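Local coordinates for protein carbohydrate deacetylase Agd3 (Neosartorya fumigata, PDB 6NWZ) that probably removes N-acetyl groups from the biofilm exopolysaccharide galactosaminogalactan as a zinc-binding carbohydrate deacetylase, at residues L55-A59 against V83-Y87; G140-L144 against N191-S195; A322-I328 against D359-C364; S649-Y653 against P673-T677. All blocks are in the same frame, centred on the assembly; numbering follows the deposited sequence.

None of the four contacts touches another or shares a strand or helix with it. Contacts 1 and 2 belong to the CBM87 region, their centres about 32 Å apart, whereas contact 3 lies in the deacetylase domain, on the opposite side of the chain's centre from both, and contact 4 belongs to the C-terminal domain. Contact 2 is a surface meeting of two loops, where an asparagine bonds to a backbone carbonyl and stacks its amide on a glutamine's; the other three are partly buried. Tyrosine hydroxyls bonded to backbone carbonyls dominate contact 1. Contact 3 alone is covalent, a disulfide beside a tryptophan, and contact 4 joins a turn to a strand through glutamine and two aromatic rings.

Contact 1. Residues L55-A59 against V83-Y87; sequences LVPQA and VSYDY
Q58 runs out between the rings of Y85 and Y87 and meets them in different ways. Its CB sits over the centre of one face of Y85, 3.6 Å from the ring centroid, a CH-pi contact, and the amide beyond it is turned only 19° from that ring. Against Y87 the amide stands almost perpendicular, at 87°, and Q58 and Y87 run alongside in opposite senses with Q58 CG 3.5 Å from Y87 CE2. This reach comes from a fully extended chain, CG anti to the backbone N (chi1 -178°). The contact joins the loop that follows strand 51-55 to strand 84-86, half of a two-stranded antiparallel sheet with 93-95 in the CBM87 region. Both tyrosines also grip the loop backbone with their hydroxyls: Y85 OH donates to V56 O at 2.8 Å, and Y87 OH to Q58 O at 2.9 Å. Each bond lies in the carbonyl plane on a lone pair. The Y85 ring takes part in a cation-pi interaction with K32 as well. Further back, V56 packs on V83, CB of V56 lying 4.1 Å from CG1 of V83, and both side chains rest on I30 of strand 22-31.

Contact 2. Residues G140-L144 against N191-S195; sequences GVEQL and NAVTS
N191 reaches from its own loop to E142 and Q143, and at the same time closes that loop on itself as an Asx motif. The two loops belong to the CBM87 region: the first, 140-144, leads into the strand 144-147, while the second connects strands 182-188 and 198-206. Chi1 of 62° sets CG of N191 between its backbone N and carbonyl carbon, and the two ends of the amide then serve different partners. ND2 donates to E142 O at 3.1 Å with an N-H...O angle of 162°; the acceptor lies in the amide plane of N191, although the donor is tilted from the plane of the E142 carbonyl. OD1 turns inward and accepts from the backbone N of T194 at 2.8 Å, with a weak second bond from V193 N. The backbone N of N191 adds a bond to T194 O, so the short loop is held by both side chain and main chain. The amide of Q143 stacks on that of N191, their planes only 11° apart, while CB of Q143 packs 3.6 Å from N191 ND2. The stacked Q143 amide is fixed from outside the two loops, its OE1 accepting from H171 NE2. Next along the chain, V193 lies nearly perpendicular to V141 and brings CG2 to within 4.0 Å of V141 CG1. T194 completes the contact: its OG1 lies 3.8 Å from Q143 NE2, which gives a hydrogen bond to A189 O.

Contact 3. Residues A322-I328 against D359-C364; sequences ACNGGGI and DWTVAC
W360 forms the apolar centre, its ring lying between I328 and the half-cystine C323. At the far end of the indole, CD1 of I328 meets the ring edge 3.8 Å from CH2 of W360. At the pyrrole end, CB of C323 lies 3.9 Å from CD1 of W360. Next to this, C323 SG joins C364 SG in a disulfide of 2.0 Å with chi3 105°, with I310 of helix 306-313 touching both cysteines. Polar atoms follow along the indole edge. NE1 donates to G326 O at 3.1 Å, approaching from above that carbonyl's plane, and weakly to C323 O, which also accepts from G326 N across the turn. On the outside, N324 ND2 lies over a face of the indole and donates to D359 O at 2.9 Å, with a weak second bond to D359 OD1, which lies over the centre of a ring face. A water also joins A322 O to T361 OG1. The whole is a glycine-rich type I' beta turn, C323 to G326, whose carbonyls at C323 and G326 meet the indole N-H, cross-linked by a disulfide to the start of helix 362-366, in the deacetylase domain, where the side chain of I328 lies about 10 Å from that of the zinc ligand H392.

Contact 4. Residues S649-Y653 against P673-T677; sequences STQGY and PVTFT
A type I' beta turn from T650 to Y653, closed by a backbone bond from Y653 N to T650 O, sets Q651 and Y653 facing V674 and F676 of the strand that begins at V674. S649, just before it, forms an ST turn, its OG accepting from the backbone N of Q651. From there Q651 extends across to the strand, and its NE2 donates to T675 O at 2.7 Å with an N-H...O angle of 153°; the acceptor lies close to the amide plane. The same amide is inclined 22° to the F676 ring, NE2 lying 3.7 Å from CD2 of F676. The other branch of the amide, OE1, lies beside CG1 of V674. F676 presents its edge to the turn: S649 O lies in the ring plane, 3.6 Å from CD2 of F676, and CD2 of Y653 lies 4.0 Å from CZ of F676. Y653 and V674 approach from opposite directions; chi1 of -64° (CG anti to the carbonyl carbon) aims the tyrosine at the strand, with its CE2 3.9 Å from V674 CG1 and its hydroxyl near V674 CG2. Strand 674-683 is bonded antiparallel to 622-629, V674 pairing with V628 and F676 with V626, while T677 bonds to T648 just before the turn. Strand 663-667 packs against the same side chains, V665 touching both Y653 and F676, and V667 touching V674 and F676.

Contact 1. Residues L55-A59 against V83-Y87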
# COMPACT_ATOMS: atom_id res chain seq x y z
N LEU A 55 -22.03 -3.07 -15.98
CA LEU A 55 -21.32 -3.38 -17.21
C LEU A 55 -22.28 -3.27 -18.38
O LEU A 55 -23.37 -3.84 -18.36
CB LEU A 55 -20.70 -4.78 -17.14
CG LEU A 55 -19.62 -4.97 -16.07
CD1 LEU A 55 -18.85 -6.25 -16.32
CD2 LEU A 55 -18.67 -3.79 -16.02
N VAL A 56 -21.87 -2.52 -19.40
CA VAL A 56 -22.71 -2.23 -20.56
C VAL A 56 -22.12 -2.95 -21.77
O VAL A 56 -21.09 -2.51 -22.31
CB VAL A 56 -22.82 -0.72 -20.81
CG1 VAL A 56 -23.87 -0.45 -21.88
CG2 VAL A 56 -23.15 0.01 -19.52
N PRO A 57 -22.71 -4.05 -22.22
CA PRO A 57 -22.24 -4.70 -23.45
C PRO A 57 -22.67 -3.91 -24.68
O PRO A 57 -23.50 -3.00 -24.61
CB PRO A 57 -22.92 -6.06 -23.40
CG PRO A 57 -24.19 -5.80 -22.68
CD PRO A 57 -23.87 -4.75 -21.64
N GLN A 58 -22.07 -4.27 -25.82
CA GLN A 58 -22.37 -3.58 -27.07
C GLN A 58 -23.85 -3.69 -27.43
O GLN A 58 -24.39 -2.80 -28.09
CB GLN A 58 -21.50 -4.15 -28.19
CG GLN A 58 -21.70 -3.46 -29.53
CD GLN A 58 -20.67 -3.88 -30.56
OE1 GLN A 58 -19.74 -4.62 -30.26
NE2 GLN A 58 -20.84 -3.41 -31.79
N ALA A 59 -24.51 -4.76 -27.00
CA ALA A 59 -25.94 -4.91 -27.25
C ALA A 59 -26.78 -3.97 -26.39
O ALA A 59 -27.96 -3.77 -26.70
CB ALA A 59 -26.37 -6.36 -27.01
N VAL A 83 -18.63 4.17 -22.49
CA VAL A 83 -19.00 2.82 -22.91
C VAL A 83 -19.27 2.78 -24.41
O VAL A 83 -20.36 2.39 -24.86
CB VAL A 83 -20.19 2.26 -22.10
CG1 VAL A 83 -19.75 2.00 -20.68
CG2 VAL A 83 -21.40 3.18 -22.12
N SER A 84 -18.26 3.15 -25.20
CA SER A 84 -18.40 3.33 -26.63
C SER A 84 -17.90 2.11 -27.40
O SER A 84 -16.84 1.55 -27.08
CB SER A 84 -17.63 4.57 -27.10
OG SER A 84 -17.67 4.68 -28.51
N TYR A 85 -18.66 1.72 -28.41
CA TYR A 85 -18.29 0.63 -29.31
C TYR A 85 -18.35 1.12 -30.75
O TYR A 85 -19.01 2.12 -31.06
CB TYR A 85 -19.22 -0.58 -29.15
CG TYR A 85 -19.19 -1.26 -27.80
CD1 TYR A 85 -19.95 -0.78 -26.74
CD2 TYR A 85 -18.44 -2.41 -27.61
CE1 TYR A 85 -19.94 -1.41 -25.51
CE2 TYR A 85 -18.42 -3.05 -26.39
CZ TYR A 85 -19.17 -2.55 -25.35
OH TYR A 85 -19.14 -3.20 -24.13
N ASP A 86 -17.67 0.39 -31.63
CA ASP A 86 -17.73 0.66 -33.06
C ASP A 86 -18.84 -0.21 -33.64
O ASP A 86 -18.68 -1.42 -33.79
CB ASP A 86 -16.39 0.37 -33.73
CG ASP A 86 -16.40 0.65 -35.24
OD1 ASP A 86 -17.42 1.16 -35.75
OD2 ASP A 86 -15.39 0.36 -35.91
N TYR A 87 -19.98 0.42 -33.94
CA TYR A 87 -21.12 -0.28 -34.50
C TYR A 87 -21.05 -0.41 -36.01
O TYR A 87 -22.00 -0.91 -36.63
CB TYR A 87 -22.41 0.44 -34.10
CG TYR A 87 -22.70 0.32 -32.62
CD1 TYR A 87 -22.19 1.24 -31.71
CD2 TYR A 87 -23.45 -0.74 -32.13
CE1 TYR A 87 -22.44 1.12 -30.36
CE2 TYR A 87 -23.71 -0.87 -30.78
CZ TYR A 87 -23.20 0.06 -29.90
OH TYR A 87 -23.46 -0.08 -28.56

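Contact 2. Residues G140-L144 against N191-S195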
# COMPACT_ATOMS: atom_id res chain seq x y z
N GLY A 140 7.56 4.95 -25.94
CA GLY A 140 8.77 5.62 -25.53
C GLY A 140 8.76 7.13 -25.69
O GLY A 140 9.78 7.76 -25.41
N VAL A 141 7.65 7.72 -26.12
CA VAL A 141 7.52 9.16 -26.27
C VAL A 141 6.83 9.70 -25.03
O VAL A 141 5.67 9.35 -24.75
CB VAL A 141 6.76 9.54 -27.55
CG1 VAL A 141 6.77 11.05 -27.75
CG2 VAL A 141 7.35 8.83 -28.76
N GLU A 142 7.53 10.54 -24.28
CA GLU A 142 7.04 11.08 -23.02
C GLU A 142 6.30 12.39 -23.25
O GLU A 142 6.66 13.18 -24.12
CB GLU A 142 8.20 11.29 -22.05
CG GLU A 142 7.84 12.00 -20.76
CD GLU A 142 7.03 11.12 -19.83
OE1 GLU A 142 7.63 10.20 -19.23
OE2 GLU A 142 5.80 11.33 -19.72
N GLN A 143 5.24 12.60 -22.47
CA GLN A 143 4.59 13.90 -22.37
C GLN A 143 4.21 14.11 -20.92
O GLN A 143 3.42 13.34 -20.37
CB GLN A 143 3.35 14.00 -23.27
CG GLN A 143 2.73 15.39 -23.29
CD GLN A 143 1.76 15.60 -24.44
OE1 GLN A 143 0.96 14.72 -24.75
NE2 GLN A 143 1.83 16.76 -25.08
N LEU A 144 4.79 15.13 -20.30
CA LEU A 144 4.57 15.37 -18.88
C LEU A 144 3.18 15.94 -18.64
O LEU A 144 2.67 16.73 -19.44
CB LEU A 144 5.64 16.31 -18.33
CG LEU A 144 7.04 15.70 -18.36
CD1 LEU A 144 8.00 16.58 -17.60
CD2 LEU A 144 7.02 14.29 -17.80
N ASN A 191 6.38 18.75 -25.58
CA ASN A 191 7.33 17.65 -25.70
C ASN A 191 7.92 17.61 -27.10
O ASN A 191 7.99 18.64 -27.78
CB ASN A 191 6.66 16.32 -25.36
CG ASN A 191 5.52 15.97 -26.30
OD1 ASN A 191 5.01 16.83 -27.02
ND2 ASN A 191 5.10 14.71 -26.29
N ALA A 192 8.34 16.42 -27.55
CA ALA A 192 8.96 16.30 -28.86
C ALA A 192 7.94 16.42 -29.99
O ALA A 192 8.28 16.90 -31.08
CB ALA A 192 9.70 14.97 -28.97
N VAL A 193 6.70 16.01 -29.75
CA VAL A 193 5.67 16.07 -30.77
C VAL A 193 4.96 17.43 -30.77
O VAL A 193 4.68 17.98 -31.84
CB VAL A 193 4.66 14.92 -30.58
CG1 VAL A 193 3.64 14.89 -31.71
CG2 VAL A 193 5.39 13.59 -30.48
N THR A 194 4.68 17.98 -29.59
CA THR A 194 3.93 19.22 -29.46
C THR A 194 4.82 20.33 -28.94
O THR A 194 5.64 20.12 -28.04
CB THR A 194 2.74 19.04 -28.50
OG1 THR A 194 2.13 17.76 -28.72
CG2 THR A 194 1.71 20.13 -28.73
N SER A 195 4.66 21.52 -29.51
CA SER A 195 5.43 22.68 -29.12
C SER A 195 4.76 23.52 -28.04
O SER A 195 5.41 24.38 -27.45
CB SER A 195 5.71 23.57 -30.34
OG SER A 195 6.27 24.81 -29.95

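Contact 3. Residues A322-I328 against D359-C364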
# COMPACT_ATOMS: atom_id res chain seq x y z
N ALA A 322 31.84 -19.56 27.20
CA ALA A 322 30.83 -18.76 27.87
C ALA A 322 29.43 -18.96 27.30
O ALA A 322 28.47 -18.42 27.86
CB ALA A 322 31.20 -17.28 27.80
N CYS A 323 29.29 -19.71 26.20
CA CYS A 323 28.01 -19.89 25.54
C CYS A 323 27.70 -21.37 25.34
O CYS A 323 27.13 -21.78 24.33
CB CYS A 323 27.98 -19.17 24.19
SG CYS A 323 28.16 -17.37 24.28
N ASN A 324 28.07 -22.20 26.32
CA ASN A 324 27.78 -23.63 26.31
C ASN A 324 28.34 -24.33 25.08
O ASN A 324 27.78 -25.32 24.60
CB ASN A 324 26.27 -23.89 26.42
CG ASN A 324 25.63 -23.18 27.59
OD1 ASN A 324 26.28 -22.93 28.61
ND2 ASN A 324 24.36 -22.83 27.45
N GLY A 325 29.45 -23.83 24.54
CA GLY A 325 30.05 -24.41 23.36
C GLY A 325 29.63 -23.78 22.05
O GLY A 325 30.30 -24.01 21.03
N GLY A 326 28.56 -22.99 22.04
CA GLY A 326 28.10 -22.33 20.84
C GLY A 326 26.59 -22.41 20.72
O GLY A 326 25.90 -22.88 21.62
N GLY A 327 26.08 -21.93 19.59
CA GLY A 327 24.66 -21.93 19.31
C GLY A 327 24.21 -23.20 18.63
O GLY A 327 24.90 -24.22 18.61
N ILE A 328 23.01 -23.14 18.05
CA ILE A 328 22.42 -24.28 17.37
C ILE A 328 23.09 -24.45 16.01
O ILE A 328 23.20 -23.49 15.24
CB ILE A 328 20.90 -24.11 17.22
CG1 ILE A 328 20.26 -23.96 18.60
CG2 ILE A 328 20.30 -25.28 16.48
CD1 ILE A 328 20.55 -25.12 19.53
N ASP A 359 19.12 -21.91 27.06
CA ASP A 359 19.87 -21.99 28.31
C ASP A 359 21.18 -21.21 28.26
O ASP A 359 22.15 -21.59 28.91
CB ASP A 359 20.16 -23.45 28.68
CG ASP A 359 20.82 -24.23 27.55
OD1 ASP A 359 21.38 -23.60 26.62
OD2 ASP A 359 20.75 -25.47 27.58
N TRP A 360 21.22 -20.13 27.49
CA TRP A 360 22.45 -19.35 27.37
C TRP A 360 22.45 -18.20 28.36
O TRP A 360 21.41 -17.66 28.73
CB TRP A 360 22.62 -18.83 25.94
CG TRP A 360 23.06 -19.89 24.98
CD1 TRP A 360 24.34 -20.32 24.77
CD2 TRP A 360 22.24 -20.66 24.09
NE1 TRP A 360 24.36 -21.31 23.81
CE2 TRP A 360 23.08 -21.53 23.38
CE3 TRP A 360 20.86 -20.69 23.84
CZ2 TRP A 360 22.60 -22.43 22.43
CZ3 TRP A 360 20.38 -21.59 22.89
CH2 TRP A 360 21.25 -22.44 22.20
N THR A 361 23.65 -17.83 28.80
CA THR A 361 23.84 -16.80 29.81
C THR A 361 23.62 -15.41 29.22
O THR A 361 23.85 -15.17 28.04
CB THR A 361 25.24 -16.89 30.40
OG1 THR A 361 25.53 -18.26 30.73
CG2 THR A 361 25.36 -16.04 31.66
N VAL A 362 23.17 -14.49 30.08
CA VAL A 362 23.17 -13.08 29.71
C VAL A 362 24.58 -12.63 29.37
O VAL A 362 24.80 -11.93 28.37
CB VAL A 362 22.56 -12.23 30.84
CG1 VAL A 362 22.85 -10.76 30.61
CG2 VAL A 362 21.07 -12.46 30.93
N ALA A 363 25.57 -13.03 30.18
CA ALA A 363 26.96 -12.69 29.90
C ALA A 363 27.41 -13.23 28.55
O ALA A 363 28.22 -12.60 27.87
CB ALA A 363 27.87 -13.21 31.01
N CYS A 364 26.91 -14.40 28.16
CA CYS A 364 27.19 -14.92 26.82
C CYS A 364 26.72 -13.94 25.75
O CYS A 364 27.48 -13.56 24.85
CB CYS A 364 26.53 -16.28 26.62
SG CYS A 364 26.32 -16.72 24.87
O HOH W 1 28.50 -17.71 30.42

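Contact 4. Residues S649-Y653 against P673-T677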
# COMPACT_ATOMS: atom_id res chain seq x y z
N SER A 649 -20.20 17.31 16.50
CA SER A 649 -19.64 16.56 17.62
C SER A 649 -19.20 15.19 17.12
O SER A 649 -19.96 14.51 16.42
CB SER A 649 -20.65 16.40 18.76
OG SER A 649 -20.14 15.58 19.79
N THR A 650 -17.99 14.78 17.50
CA THR A 650 -17.53 13.44 17.16
C THR A 650 -18.21 12.36 17.98
O THR A 650 -17.93 11.18 17.77
CB THR A 650 -16.01 13.35 17.33
OG1 THR A 650 -15.66 13.66 18.68
CG2 THR A 650 -15.33 14.34 16.40
N GLN A 651 -19.09 12.75 18.91
CA GLN A 651 -19.96 11.82 19.64
C GLN A 651 -19.16 10.74 20.37
O GLN A 651 -19.59 9.59 20.46
CB GLN A 651 -21.00 11.20 18.72
CG GLN A 651 -21.90 12.22 18.04
CD GLN A 651 -22.93 11.58 17.14
OE1 GLN A 651 -23.20 10.38 17.24
NE2 GLN A 651 -23.52 12.38 16.25
N GLY A 652 -17.99 11.11 20.88
CA GLY A 652 -17.19 10.19 21.66
C GLY A 652 -16.63 9.01 20.90
O GLY A 652 -16.26 8.01 21.52
N TYR A 653 -16.57 9.08 19.58
CA TYR A 653 -15.96 8.03 18.79
C TYR A 653 -14.48 8.33 18.57
O TYR A 653 -14.00 9.45 18.81
CB TYR A 653 -16.67 7.87 17.45
CG TYR A 653 -18.11 7.41 17.55
CD1 TYR A 653 -18.42 6.07 17.76
CD2 TYR A 653 -19.16 8.31 17.41
CE1 TYR A 653 -19.73 5.65 17.85
CE2 TYR A 653 -20.48 7.90 17.50
CZ TYR A 653 -20.76 6.56 17.72
OH TYR A 653 -22.07 6.14 17.81
N PRO A 673 -28.49 3.34 13.74
CA PRO A 673 -27.64 4.11 12.83
C PRO A 673 -27.25 5.45 13.44
O PRO A 673 -28.04 6.10 14.13
CB PRO A 673 -28.54 4.30 11.60
CG PRO A 673 -29.92 4.31 12.17
CD PRO A 673 -29.91 3.37 13.35
N VAL A 674 -26.01 5.85 13.19
CA VAL A 674 -25.45 7.07 13.76
C VAL A 674 -25.54 8.19 12.73
O VAL A 674 -25.33 7.96 11.53
CB VAL A 674 -24.00 6.85 14.21
CG1 VAL A 674 -23.46 8.09 14.92
CG2 VAL A 674 -23.91 5.63 15.12
N THR A 675 -25.86 9.40 13.20
CA THR A 675 -26.00 10.57 12.35
C THR A 675 -25.14 11.71 12.88
O THR A 675 -25.10 11.97 14.08
CB THR A 675 -27.47 11.01 12.25
OG1 THR A 675 -28.21 10.03 11.54
CG2 THR A 675 -27.59 12.35 11.54
N PHE A 676 -24.43 12.38 11.97
CA PHE A 676 -23.57 13.51 12.29
C PHE A 676 -24.07 14.75 11.57
O PHE A 676 -24.44 14.70 10.39
CB PHE A 676 -22.11 13.24 11.89
CG PHE A 676 -21.50 12.06 12.60
CD1 PHE A 676 -21.63 10.78 12.09
CD2 PHE A 676 -20.79 12.24 13.78
CE1 PHE A 676 -21.06 9.70 12.74
CE2 PHE A 676 -20.22 11.17 14.44
CZ PHE A 676 -20.36 9.90 13.92
N THR A 677 -24.08 15.88 12.28
CA THR A 677 -24.48 17.16 11.72
C THR A 677 -23.25 17.97 11.34
O THR A 677 -22.37 18.19 12.18
CB THR A 677 -25.34 17.94 12.71
OG1 THR A 677 -26.62 17.32 12.83
CG2 THR A 677 -25.52 19.38 12.26